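Local structure of putative thioesterase II (Thermobifida fusca, 3BBJ) at residues 125-133 / 172-180; 187-198 / 222-233. The protein probably hydrolyses acyl-CoA or related thioesters, as a putative thioesterase II built from two hotdog-family domains in one chain. One frame throughout, in Å; residues are numbered along the deposited sequence.

Overall arrangement
Both contacts belong to the C-terminal hotdog domain and meet at strand 173-180 and the following loop. Contact 1 lies at the surface, about 16 Å from the centre of the chain, and lays the loop before strand 133-134 on strand 173-180; its chemistry is mixed, one tyrosine combining a hydroxyl bond to a backbone carbonyl with ring contacts. Contact 2, about 10 Å from the centre, is partly buried and sets helix 191-198 against strand 222-224 and the loop after it; leucines and prolines do the work, with a bridging water toward its outer end. The two are joined by D179, whose carboxylate takes a hydrogen bond from S187, and by backbone pairing of V178 with L233.

Contact 1: residues 125-133 / 172-180; sequences AIPPQHQCR and PELCGYVDL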
# COMPACT_ATOMS: atom_id res chain seq x y z
N ALA A 125 -22.68 3.81 -4.00
CA ALA A 125 -23.70 4.85 -3.83
C ALA A 125 -23.38 5.77 -2.66
O ALA A 125 -23.30 5.32 -1.51
CB ALA A 125 -25.08 4.22 -3.63
N ILE A 126 -23.16 7.04 -2.97
CA ILE A 126 -22.95 8.09 -1.97
C ILE A 126 -23.98 9.18 -2.23
O ILE A 126 -24.15 9.60 -3.38
CB ILE A 126 -21.54 8.71 -2.03
CG1 ILE A 126 -20.46 7.62 -1.89
CG2 ILE A 126 -21.39 9.75 -0.93
CD1 ILE A 126 -19.06 8.15 -1.70
N PRO A 127 -24.69 9.64 -1.18
CA PRO A 127 -25.67 10.70 -1.35
C PRO A 127 -25.05 11.96 -1.93
O PRO A 127 -23.86 12.21 -1.71
CB PRO A 127 -26.12 10.99 0.08
CG PRO A 127 -25.81 9.78 0.85
CD PRO A 127 -24.62 9.18 0.22
N PRO A 128 -25.83 12.76 -2.68
CA PRO A 128 -25.29 14.03 -3.19
C PRO A 128 -24.73 14.92 -2.09
O PRO A 128 -25.18 14.84 -0.94
CB PRO A 128 -26.51 14.69 -3.84
CG PRO A 128 -27.43 13.56 -4.17
CD PRO A 128 -27.21 12.52 -3.11
N GLN A 129 -23.76 15.75 -2.44
CA GLN A 129 -23.12 16.65 -1.49
C GLN A 129 -24.14 17.53 -0.73
O GLN A 129 -23.94 17.81 0.45
CB GLN A 129 -22.10 17.53 -2.22
CG GLN A 129 -21.15 18.27 -1.29
CD GLN A 129 -20.09 19.04 -2.04
OE1 GLN A 129 -20.24 19.31 -3.22
NE2 GLN A 129 -19.01 19.41 -1.35
N HIS A 130 -25.21 17.94 -1.41
CA HIS A 130 -26.22 18.79 -0.79
C HIS A 130 -27.02 18.06 0.30
O HIS A 130 -27.52 18.70 1.22
CB HIS A 130 -27.15 19.43 -1.84
CG HIS A 130 -28.16 18.50 -2.44
ND1 HIS A 130 -28.01 17.94 -3.69
CD2 HIS A 130 -29.35 18.06 -1.97
CE1 HIS A 130 -29.07 17.19 -3.97
NE2 HIS A 130 -29.89 17.24 -2.93
N GLN A 131 -27.14 16.74 0.20
CA GLN A 131 -27.82 15.95 1.24
C GLN A 131 -26.88 15.60 2.40
O GLN A 131 -27.32 15.06 3.41
CB GLN A 131 -28.41 14.66 0.67
CG GLN A 131 -29.61 14.87 -0.25
CD GLN A 131 -30.12 13.57 -0.85
OE1 GLN A 131 -30.16 12.53 -0.17
NE2 GLN A 131 -30.49 13.61 -2.13
N CYS A 132 -25.59 15.90 2.24
CA CYS A 132 -24.58 15.59 3.25
C CYS A 132 -24.49 16.69 4.30
O CYS A 132 -24.94 17.82 4.08
CB CYS A 132 -23.20 15.38 2.61
SG CYS A 132 -23.09 13.91 1.59
N ARG A 133 -23.85 16.34 5.41
CA ARG A 133 -23.80 17.19 6.58
C ARG A 133 -22.36 17.51 7.01
O ARG A 133 -21.53 16.62 7.15
CB ARG A 133 -24.56 16.50 7.71
CG ARG A 133 -24.84 17.37 8.91
CD ARG A 133 -25.92 16.74 9.77
NE ARG A 133 -25.96 17.31 11.11
CZ ARG A 133 -26.82 16.94 12.06
NH1 ARG A 133 -27.72 15.99 11.82
NH2 ARG A 133 -26.77 17.51 13.26
N PRO A 172 -17.51 -0.48 10.10
CA PRO A 172 -16.85 0.82 10.03
C PRO A 172 -16.77 1.33 8.60
O PRO A 172 -16.09 0.74 7.78
CB PRO A 172 -15.45 0.51 10.55
CG PRO A 172 -15.22 -0.91 10.21
CD PRO A 172 -16.55 -1.57 10.30
N GLU A 173 -17.48 2.41 8.31
CA GLU A 173 -17.50 2.99 6.99
C GLU A 173 -17.86 4.47 7.03
O GLU A 173 -18.83 4.87 7.66
CB GLU A 173 -18.51 2.22 6.12
CG GLU A 173 -18.67 2.77 4.69
CD GLU A 173 -19.53 1.88 3.78
OE1 GLU A 173 -19.25 0.66 3.70
OE2 GLU A 173 -20.47 2.42 3.13
N LEU A 174 -17.06 5.31 6.38
CA LEU A 174 -17.40 6.72 6.26
C LEU A 174 -17.41 7.08 4.79
O LEU A 174 -16.67 6.51 4.01
CB LEU A 174 -16.41 7.62 7.02
CG LEU A 174 -16.38 7.44 8.54
CD1 LEU A 174 -15.10 8.04 9.14
CD2 LEU A 174 -17.61 8.06 9.18
N CYS A 175 -18.29 7.99 4.42
CA CYS A 175 -18.29 8.51 3.06
C CYS A 175 -18.88 9.91 2.99
O CYS A 175 -19.49 10.42 3.93
CB CYS A 175 -19.01 7.57 2.11
SG CYS A 175 -20.75 7.42 2.44
N GLY A 176 -18.66 10.54 1.85
CA GLY A 176 -19.09 11.89 1.68
C GLY A 176 -18.16 12.58 0.71
O GLY A 176 -17.65 11.95 -0.21
N TYR A 177 -17.97 13.88 0.92
CA TYR A 177 -17.16 14.70 0.04
C TYR A 177 -16.11 15.46 0.84
O TYR A 177 -16.33 15.84 1.98
CB TYR A 177 -18.08 15.66 -0.73
CG TYR A 177 -19.14 14.92 -1.51
CD1 TYR A 177 -20.26 14.40 -0.86
CD2 TYR A 177 -19.00 14.68 -2.87
CE1 TYR A 177 -21.21 13.68 -1.53
CE2 TYR A 177 -19.96 13.95 -3.57
CZ TYR A 177 -21.07 13.46 -2.89
OH TYR A 177 -22.03 12.75 -3.56
N VAL A 178 -14.95 15.65 0.22
CA VAL A 178 -13.85 16.37 0.84
C VAL A 178 -13.18 17.29 -0.16
O VAL A 178 -13.12 16.98 -1.36
CB VAL A 178 -12.78 15.42 1.38
CG1 VAL A 178 -12.19 14.48 0.24
CG2 VAL A 178 -11.70 16.21 2.10
N ASP A 179 -12.69 18.42 0.34
CA ASP A 179 -11.97 19.41 -0.46
C ASP A 179 -11.26 20.34 0.50
O ASP A 179 -11.51 20.30 1.71
CB ASP A 179 -12.97 20.21 -1.33
CG ASP A 179 -12.33 20.79 -2.60
OD1 ASP A 179 -11.08 20.88 -2.71
OD2 ASP A 179 -13.11 21.15 -3.52
N LEU A 180 -10.36 21.16 -0.03
CA LEU A 180 -9.77 22.26 0.74
C LEU A 180 -10.89 23.20 1.22
O LEU A 180 -11.91 23.34 0.56
CB LEU A 180 -8.77 23.04 -0.12
CG LEU A 180 -7.51 22.29 -0.58
CD1 LEU A 180 -6.69 23.13 -1.55
CD2 LEU A 180 -6.69 21.90 0.64
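Q129 lays its CB over the centre of the Y177 ring, a CH-pi contact 3.9 Å from the centroid and only 11° off the ring normal. Its CG, anti to the backbone N (chi1 -167°), carries the extended chain back along the ring toward Y177 CB, and the amide beyond is bound by D154 of strand 151-155. At the ring's edge, near its plane, C132 SG sits 3.6 Å from Y177 CE1, a sulfur-aromatic contact. The hydroxyl reaches past the ring to the loop backbone: Y177 OH donates to P127 O at 2.7 Å, arriving from above the carbonyl plane. Gripped at its hydroxyl, on one face and at an edge, the ring has little freedom to tilt. I126 also meets this part of the ring, its CG2 4.0 Å from Y177 CE1, and stretches CD1 to C175 CB at 3.9 Å. Between these two strand residues comes G176, whose backbone angles would bring a CB into collision with the carbonyl oxygen of C175. While the backbone of Y177 pairs with D154, its side chain holds the loop leading into strand 133-134 against the antiparallel sheet of the C-terminal hotdog domain.

Contact 2: residues 187-198 / 222-233; sequences SAKDPLAFLPLA and WHLRAIPEPGPL
L233 CD1 approaches the F194 ring obliquely, while A198 CB, one helical turn on from F194, sits 3.7 Å above one face of that ring, nearer its margin than its centre. The W222 indole is likewise met at a slant, by L195 CB at 3.7 Å from CH2 and by P196 CD near CZ2. Together they mark helix-on-sheet packing in the C-terminal hotdog domain: helix 191-198 runs nearly antiparallel to strand 222-224, their axes 10.1 Å apart at closest approach and 160° between directions. Helix 38-51 packs alongside, touching P196 and A193, and its Q46 also reaches W222.

L195 divides its contacts between its two methyls. Its CG stands anti to the carbonyl carbon (chi1 -69°), and the branches part: CD1 goes to L224 CD1, CD2 to L233 CD1 at 3.4 Å, both tighter than usual carbon contacts. Were W222 an alanine, a gap is likely to open beside L195 CB and the P196 ring, which would lose the indole they pack on. One turn earlier, L192 CD2 lies 3.6 Å from both L224 CD2 and P228 CD, and its CD1 faces I227 CD1.

At the start of the helix the packing passes to prolines. P191 sets CB against P228 CG and CG against P230 CA, 3.5 Å away. Beyond them polar atoms take over, and S187 OG also bonds D179 of strand 173-180. A single water joins the two segments there, donating to S187 OG and to A188 O, and accepting from G231 N at 2.9 Å.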
# COMPACT_ATOMS: atom_id res chain seq x y z
N SER A 187 -11.99 25.46 -3.39
CA SER A 187 -11.50 24.21 -3.98
C SER A 187 -10.07 24.28 -4.50
O SER A 187 -9.63 25.29 -5.01
CB SER A 187 -12.40 23.79 -5.15
OG SER A 187 -12.05 22.50 -5.62
N ALA A 188 -9.37 23.16 -4.39
CA ALA A 188 -8.01 23.01 -4.89
C ALA A 188 -7.88 23.46 -6.35
O ALA A 188 -8.67 23.04 -7.22
CB ALA A 188 -7.58 21.53 -4.78
N LYS A 189 -6.88 24.30 -6.63
CA LYS A 189 -6.59 24.68 -8.02
C LYS A 189 -6.00 23.49 -8.79
O LYS A 189 -6.42 23.20 -9.92
CB LYS A 189 -5.62 25.87 -8.12
CG LYS A 189 -6.25 27.13 -8.70
CD LYS A 189 -7.23 27.85 -7.76
CE LYS A 189 -6.54 28.92 -6.91
NZ LYS A 189 -7.55 29.89 -6.39
N ASP A 190 -5.03 22.82 -8.17
CA ASP A 190 -4.44 21.62 -8.74
C ASP A 190 -4.81 20.38 -7.89
O ASP A 190 -4.12 20.05 -6.92
CB ASP A 190 -2.92 21.74 -8.87
CG ASP A 190 -2.29 20.51 -9.52
OD1 ASP A 190 -2.97 19.84 -10.35
OD2 ASP A 190 -1.11 20.21 -9.22
N PRO A 191 -5.90 19.69 -8.27
CA PRO A 191 -6.36 18.50 -7.57
C PRO A 191 -5.26 17.47 -7.28
O PRO A 191 -5.25 16.86 -6.22
CB PRO A 191 -7.36 17.87 -8.56
CG PRO A 191 -7.83 18.96 -9.38
CD PRO A 191 -6.76 20.02 -9.42
N LEU A 192 -4.35 17.30 -8.23
CA LEU A 192 -3.33 16.27 -8.11
C LEU A 192 -2.40 16.56 -6.97
O LEU A 192 -1.91 15.63 -6.30
CB LEU A 192 -2.54 16.16 -9.40
CG LEU A 192 -3.36 15.62 -10.57
CD1 LEU A 192 -2.70 16.00 -11.91
CD2 LEU A 192 -3.52 14.10 -10.41
N ALA A 193 -2.15 17.84 -6.74
CA ALA A 193 -1.29 18.30 -5.65
C ALA A 193 -1.95 18.01 -4.31
O ALA A 193 -1.28 17.78 -3.32
CB ALA A 193 -1.01 19.81 -5.80
N PHE A 194 -3.29 18.02 -4.30
CA PHE A 194 -4.10 17.89 -3.08
C PHE A 194 -4.43 16.44 -2.70
O PHE A 194 -4.75 16.16 -1.55
CB PHE A 194 -5.39 18.70 -3.28
CG PHE A 194 -6.49 18.42 -2.27
CD1 PHE A 194 -6.34 18.77 -0.94
CD2 PHE A 194 -7.71 17.88 -2.69
CE1 PHE A 194 -7.37 18.54 -0.02
CE2 PHE A 194 -8.75 17.65 -1.77
CZ PHE A 194 -8.58 17.98 -0.44
N LEU A 195 -4.34 15.52 -3.66
CA LEU A 195 -4.65 14.11 -3.39
C LEU A 195 -3.88 13.53 -2.19
O LEU A 195 -4.48 12.90 -1.32
CB LEU A 195 -4.48 13.25 -4.65
CG LEU A 195 -5.52 13.48 -5.77
CD1 LEU A 195 -5.29 12.59 -6.95
CD2 LEU A 195 -6.93 13.28 -5.24
N PRO A 196 -2.56 13.77 -2.11
CA PRO A 196 -1.80 13.23 -0.96
C PRO A 196 -2.29 13.73 0.41
O PRO A 196 -2.19 12.99 1.41
CB PRO A 196 -0.35 13.65 -1.23
CG PRO A 196 -0.41 14.68 -2.34
CD PRO A 196 -1.70 14.49 -3.08
N LEU A 197 -2.82 14.95 0.46
CA LEU A 197 -3.44 15.44 1.70
C LEU A 197 -4.83 14.84 1.87
O LEU A 197 -5.20 14.39 2.96
CB LEU A 197 -3.55 16.98 1.72
CG LEU A 197 -4.32 17.62 2.90
CD1 LEU A 197 -3.78 17.16 4.23
CD2 LEU A 197 -4.29 19.12 2.84
N ALA A 198 -5.60 14.83 0.79
CA ALA A 198 -6.97 14.30 0.78
C ALA A 198 -7.06 12.90 1.35
O ALA A 198 -7.93 12.62 2.16
CB ALA A 198 -7.53 14.34 -0.63
N TRP A 222 -0.44 5.01 -1.59
CA TRP A 222 -1.61 5.40 -2.37
C TRP A 222 -1.30 5.48 -3.88
O TRP A 222 -0.18 5.77 -4.30
CB TRP A 222 -2.23 6.69 -1.82
CG TRP A 222 -1.58 7.93 -2.29
CD1 TRP A 222 -0.54 8.57 -1.71
CD2 TRP A 222 -1.93 8.70 -3.44
NE1 TRP A 222 -0.21 9.69 -2.42
CE2 TRP A 222 -1.04 9.79 -3.51
CE3 TRP A 222 -2.90 8.56 -4.44
CZ2 TRP A 222 -1.09 10.74 -4.52
CZ3 TRP A 222 -2.96 9.51 -5.44
CH2 TRP A 222 -2.06 10.59 -5.47
N HIS A 223 -2.30 5.19 -4.68
CA HIS A 223 -2.13 5.12 -6.12
C HIS A 223 -3.06 6.09 -6.86
O HIS A 223 -4.25 6.17 -6.55
CB HIS A 223 -2.43 3.69 -6.59
CG HIS A 223 -1.62 2.65 -5.89
ND1 HIS A 223 -0.25 2.56 -6.02
CD2 HIS A 223 -1.99 1.62 -5.09
CE1 HIS A 223 0.19 1.53 -5.31
NE2 HIS A 223 -0.84 0.95 -4.74
N LEU A 224 -2.50 6.78 -7.84
CA LEU A 224 -3.25 7.70 -8.70
C LEU A 224 -3.71 6.90 -9.90
O LEU A 224 -2.86 6.36 -10.60
CB LEU A 224 -2.36 8.84 -9.19
CG LEU A 224 -3.04 9.88 -10.09
CD1 LEU A 224 -4.16 10.59 -9.33
CD2 LEU A 224 -2.01 10.87 -10.62
N ARG A 225 -5.02 6.85 -10.15
CA ARG A 225 -5.61 5.99 -11.17
C ARG A 225 -6.16 6.69 -12.42
O ARG A 225 -6.30 6.07 -13.48
CB ARG A 225 -6.74 5.19 -10.53
CG ARG A 225 -6.30 4.31 -9.32
CD ARG A 225 -5.05 3.49 -9.61
NE ARG A 225 -5.13 2.78 -10.90
CZ ARG A 225 -5.80 1.64 -11.11
NH1 ARG A 225 -6.47 1.05 -10.13
NH2 ARG A 225 -5.78 1.09 -12.32
N ALA A 226 -6.51 7.96 -12.26
CA ALA A 226 -7.03 8.82 -13.32
C ALA A 226 -6.72 10.25 -12.93
O ALA A 226 -6.48 10.54 -11.75
CB ALA A 226 -8.54 8.64 -13.47
N ILE A 227 -6.70 11.14 -13.92
CA ILE A 227 -6.44 12.55 -13.71
C ILE A 227 -7.79 13.21 -13.43
O ILE A 227 -8.65 13.23 -14.31
CB ILE A 227 -5.81 13.19 -14.96
CG1 ILE A 227 -4.47 12.52 -15.31
CG2 ILE A 227 -5.66 14.70 -14.77
CD1 ILE A 227 -3.34 12.71 -14.28
N PRO A 228 -7.98 13.75 -12.21
CA PRO A 228 -9.27 14.33 -11.89
C PRO A 228 -9.39 15.76 -12.38
O PRO A 228 -8.39 16.49 -12.49
CB PRO A 228 -9.28 14.33 -10.36
CG PRO A 228 -7.88 14.55 -10.00
CD PRO A 228 -7.04 13.88 -11.08
N GLU A 229 -10.62 16.17 -12.67
CA GLU A 229 -10.89 17.56 -12.96
C GLU A 229 -11.10 18.23 -11.59
O GLU A 229 -11.51 17.55 -10.65
CB GLU A 229 -12.12 17.72 -13.87
CG GLU A 229 -12.00 18.82 -14.93
CD GLU A 229 -10.86 18.58 -15.94
OE1 GLU A 229 -10.90 17.56 -16.65
OE2 GLU A 229 -9.94 19.43 -16.03
N PRO A 230 -10.80 19.54 -11.47
CA PRO A 230 -11.00 20.23 -10.18
C PRO A 230 -12.39 20.07 -9.58
O PRO A 230 -13.36 19.83 -10.30
CB PRO A 230 -10.71 21.70 -10.53
CG PRO A 230 -9.77 21.64 -11.69
CD PRO A 230 -10.24 20.45 -12.49
N GLY A 231 -12.45 20.18 -8.25
CA GLY A 231 -13.70 20.10 -7.52
C GLY A 231 -13.61 19.14 -6.36
O GLY A 231 -12.60 18.42 -6.21
N PRO A 232 -14.67 19.10 -5.53
CA PRO A 232 -14.65 18.25 -4.35
C PRO A 232 -14.55 16.78 -4.74
O PRO A 232 -15.08 16.36 -5.77
CB PRO A 232 -16.00 18.55 -3.69
CG PRO A 232 -16.85 19.07 -4.75
CD PRO A 232 -15.94 19.83 -5.64
N LEU A 233 -13.87 16.01 -3.90
CA LEU A 233 -13.73 14.57 -4.14
C LEU A 233 -14.71 13.81 -3.26
O LEU A 233 -14.89 14.15 -2.09
CB LEU A 233 -12.30 14.13 -3.86
CG LEU A 233 -11.31 14.83 -4.80
CD1 LEU A 233 -9.86 14.72 -4.34
CD2 LEU A 233 -11.48 14.30 -6.21
O HOH W 1 -9.91 20.82 -6.93